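Local coordinates for protein ATP-dependent RNA helicase HrpB (Escherichia coli, PDB 6EUD) that hydrolyses ATP to ADP and phosphate as a DExH-box NTPase of the RNA helicase family and binds single-stranded RNA, at residues R512-G520 with L591-K599. Residues are numbered along the deposited sequence; the frame is centred on the assembly and turned at random.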
loop_
_atom_site.group_PDB
_atom_site.type_symbol
_atom_site.label_atom_id
_atom_site.label_comp_id
_atom_site.label_asym_id
_atom_site.label_seq_id
_atom_site.Cartn_x
_atom_site.Cartn_y
_atom_site.Cartn_z
ATOM N N ARG A 512 27.738 -6.656 -1.115
ATOM C CA ARG A 512 26.931 -5.465 -0.865
ATOM C C ARG A 512 26.616 -4.735 -2.157
ATOM O O ARG A 512 27.517 -4.277 -2.876
ATOM C CB ARG A 512 27.610 -4.489 0.108
ATOM C CG ARG A 512 26.658 -3.977 1.192
ATOM C CD ARG A 512 27.182 -2.744 1.910
ATOM N NE ARG A 512 28.575 -2.894 2.312
ATOM C CZ ARG A 512 29.396 -1.880 2.556
ATOM N NH1 ARG A 512 28.966 -0.630 2.448
ATOM N NH2 ARG A 512 30.648 -2.120 2.916
ATOM N N TYR A 513 25.318 -4.614 -2.426
ATOM C CA TYR A 513 24.839 -3.981 -3.640
ATOM C C TYR A 513 23.881 -2.838 -3.336
ATOM O O TYR A 513 23.177 -2.845 -2.325
ATOM C CB TYR A 513 24.152 -5.023 -4.538
ATOM C CG TYR A 513 25.116 -6.025 -5.143
ATOM C CD1 TYR A 513 25.771 -5.737 -6.336
ATOM C CD2 TYR A 513 25.369 -7.257 -4.526
ATOM C CE1 TYR A 513 26.656 -6.628 -6.902
ATOM C CE2 TYR A 513 26.258 -8.161 -5.091
ATOM C CZ TYR A 513 26.898 -7.836 -6.278
ATOM O OH TYR A 513 27.782 -8.706 -6.865
ATOM N N GLN A 514 23.847 -1.853 -4.221
ATOM C CA GLN A 514 22.761 -0.881 -4.201
ATOM C C GLN A 514 21.915 -1.025 -5.467
ATOM O O GLN A 514 22.457 -1.163 -6.585
ATOM C CB GLN A 514 23.300 0.544 -4.075
ATOM C CG GLN A 514 22.204 1.588 -3.985
ATOM C CD GLN A 514 22.731 2.997 -3.787
ATOM O OE1 GLN A 514 23.695 3.424 -4.440
ATOM N NE2 GLN A 514 22.104 3.731 -2.868
ATOM N N LEU A 515 20.594 -1.008 -5.306
ATOM C CA LEU A 515 19.712 -1.100 -6.475
ATOM C C LEU A 515 19.488 0.284 -7.091
ATOM O O LEU A 515 19.710 1.306 -6.433
ATOM C CB LEU A 515 18.373 -1.741 -6.106
ATOM C CG LEU A 515 18.407 -3.136 -5.470
ATOM C CD1 LEU A 515 17.006 -3.674 -5.339
ATOM C CD2 LEU A 515 19.267 -4.104 -6.264
ATOM N N ALA A 516 19.051 0.314 -8.348
ATOM C CA ALA A 516 18.797 1.574 -9.045
ATOM C C ALA A 516 17.767 2.450 -8.314
ATOM O O ALA A 516 17.757 3.670 -8.473
ATOM C CB ALA A 516 18.338 1.312 -10.486
ATOM N N ASN A 517 16.906 1.833 -7.515
ATOM C CA ASN A 517 15.878 2.593 -6.823
ATOM C C ASN A 517 16.433 3.111 -5.493
ATOM O O ASN A 517 15.720 3.710 -4.687
ATOM C CB ASN A 517 14.624 1.739 -6.621
ATOM C CG ASN A 517 14.852 0.590 -5.670
ATOM O OD1 ASN A 517 15.974 0.353 -5.219
ATOM N ND2 ASN A 517 13.786 -0.150 -5.370
ATOM N N GLY A 518 17.720 2.844 -5.276
ATOM C CA GLY A 518 18.463 3.437 -4.184
ATOM C C GLY A 518 18.607 2.552 -2.971
ATOM O O GLY A 518 19.387 2.863 -2.072
ATOM N N MET A 519 17.863 1.455 -2.927
ATOM C CA MET A 519 17.883 0.609 -1.741
ATOM C C MET A 519 19.080 -0.342 -1.740
ATOM O O MET A 519 19.759 -0.520 -2.757
ATOM C CB MET A 519 16.608 -0.202 -1.655
ATOM C CG MET A 519 16.637 -1.360 -2.638
ATOM S SD MET A 519 15.245 -2.480 -2.526
ATOM C CE MET A 519 15.233 -2.890 -0.772
ATOM N N GLY A 520 19.306 -0.976 -0.594
ATOM C CA GLY A 520 20.407 -1.907 -0.430
ATOM C C GLY A 520 20.014 -3.354 -0.651
ATOM O O GLY A 520 18.974 -3.822 -0.175
ATOM N N LEU A 591 26.509 10.508 -15.122
ATOM C CA LEU A 591 25.613 9.559 -15.774
ATOM C C LEU A 591 25.049 8.620 -14.704
ATOM O O LEU A 591 25.842 8.069 -13.881
ATOM C CB LEU A 591 26.349 8.789 -16.867
ATOM C CG LEU A 591 26.885 9.704 -17.977
ATOM C CD1 LEU A 591 27.544 8.926 -19.126
ATOM C CD2 LEU A 591 25.749 10.561 -18.478
ATOM N N GLN A 592 23.720 8.444 -14.640
ATOM C CA GLN A 592 23.291 7.617 -13.519
ATOM C C GLN A 592 22.220 6.604 -14.068
ATOM O O GLN A 592 21.519 6.835 -15.080
ATOM C CB GLN A 592 22.726 8.474 -12.388
ATOM C CG GLN A 592 21.478 9.242 -12.875
ATOM C CD GLN A 592 21.288 10.603 -12.226
ATOM O OE1 GLN A 592 20.750 10.742 -11.122
ATOM N NE2 GLN A 592 21.522 11.656 -13.074
ATOM N N ILE A 593 22.173 5.424 -13.475
ATOM C CA ILE A 593 21.071 4.511 -13.693
ATOM C C ILE A 593 20.226 4.525 -12.432
ATOM O O ILE A 593 20.590 3.920 -11.424
ATOM C CB ILE A 593 21.557 3.101 -14.003
ATOM C CG1 ILE A 593 22.410 3.099 -15.275
ATOM C CG2 ILE A 593 20.381 2.223 -14.209
ATOM C CD1 ILE A 593 22.983 1.777 -15.601
ATOM N N GLY A 594 19.120 5.257 -12.469
ATOM C CA GLY A 594 18.359 5.493 -11.254
ATOM C C GLY A 594 19.215 6.235 -10.247
ATOM O O GLY A 594 19.765 7.283 -10.564
ATOM N N GLN A 595 19.358 5.672 -9.049
ATOM C CA GLN A 595 20.158 6.273 -7.983
ATOM C C GLN A 595 21.622 5.840 -8.020
ATOM O O GLN A 595 22.401 6.215 -7.146
ATOM C CB GLN A 595 19.560 5.914 -6.622
ATOM C CG GLN A 595 18.124 6.349 -6.463
ATOM C CD GLN A 595 17.971 7.831 -6.690
ATOM O OE1 GLN A 595 18.538 8.630 -5.952
ATOM N NE2 GLN A 595 17.233 8.212 -7.735
ATOM N N LEU A 596 21.983 5.046 -9.028
ATOM C CA LEU A 596 23.325 4.457 -9.147
ATOM C C LEU A 596 24.213 5.300 -10.028
ATOM O O LEU A 596 23.952 5.438 -11.220
ATOM C CB LEU A 596 23.264 3.033 -9.724
ATOM C CG LEU A 596 22.576 1.971 -8.876
ATOM C CD1 LEU A 596 22.541 0.632 -9.608
ATOM C CD2 LEU A 596 23.303 1.862 -7.542
ATOM N N THR A 597 25.265 5.866 -9.453
ATOM C CA THR A 597 26.183 6.655 -10.254
ATOM C C THR A 597 27.026 5.714 -11.106
ATOM O O THR A 597 27.674 4.799 -10.593
ATOM C CB THR A 597 27.070 7.544 -9.380
ATOM O OG1 THR A 597 26.242 8.466 -8.659
ATOM C CG2 THR A 597 28.045 8.323 -10.244
ATOM N N VAL A 598 26.986 5.911 -12.417
ATOM C CA VAL A 598 27.702 5.015 -13.319
ATOM C C VAL A 598 29.031 5.643 -13.710
ATOM O O VAL A 598 30.055 4.960 -13.833
ATOM C CB VAL A 598 26.872 4.698 -14.575
ATOM C CG1 VAL A 598 27.697 3.921 -15.595
ATOM C CG2 VAL A 598 25.645 3.914 -14.189
ATOM N N LYS A 599 29.004 6.959 -13.883
ATOM C CA LYS A 599 30.202 7.692 -14.229
ATOM C C LYS A 599 30.080 9.140 -13.774
ATOM O O LYS A 599 28.994 9.721 -13.798
ATOM C CB LYS A 599 30.457 7.616 -15.736
ATOM C CG LYS A 599 31.871 7.995 -16.119
ATOM C CD LYS A 599 32.117 7.886 -17.616
ATOM C CE LYS A 599 31.382 8.970 -18.385
ATOM N NZ LYS A 599 31.804 8.991 -19.816
#
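The side chains of Q514 and L596 lie alongside one another, pointing opposite ways. In Q514, CB and CG both lie 3.7 Å from L596 CD2. Q514 CD is 4.0 Å from L596 CD2. Q514 OE1 is 3.5 Å from L596 CD2. The chi1 of -177° sets CG of Q514 anti to the backbone N, and with the extended chain beyond it this carries the amide along L596. The polar end is held at both atoms. OE1 accepts a hydrogen bond from R507 NE. Q514 NE2 donates to G518 O at 3.0 Å, from above the carbonyl plane. The other methyl of L596, CD1, touches both Q514 O and A516 N. W534 and R505 also touch this leucine.

The contact joins two beta hairpins at their turns. L515 to G518 form a type I turn, and I593 to L596 form a type II' turn. The second hairpin belongs to the three-stranded antiparallel sheet of the connector region, and the first to the neighbouring mixed sheet. One backbone hydrogen bond links the turns: Q595 N to A516 O, 2.6 Å, with an N-H...O angle of 163°. G594 CA makes a CH...O contact with the same carbonyl oxygen. Q595 then lays CB 3.6 Å from G518 CA. N517 OD1 accepts from M519 N in an Asx turn. A516 CB sits 3.6 Å from I593 O.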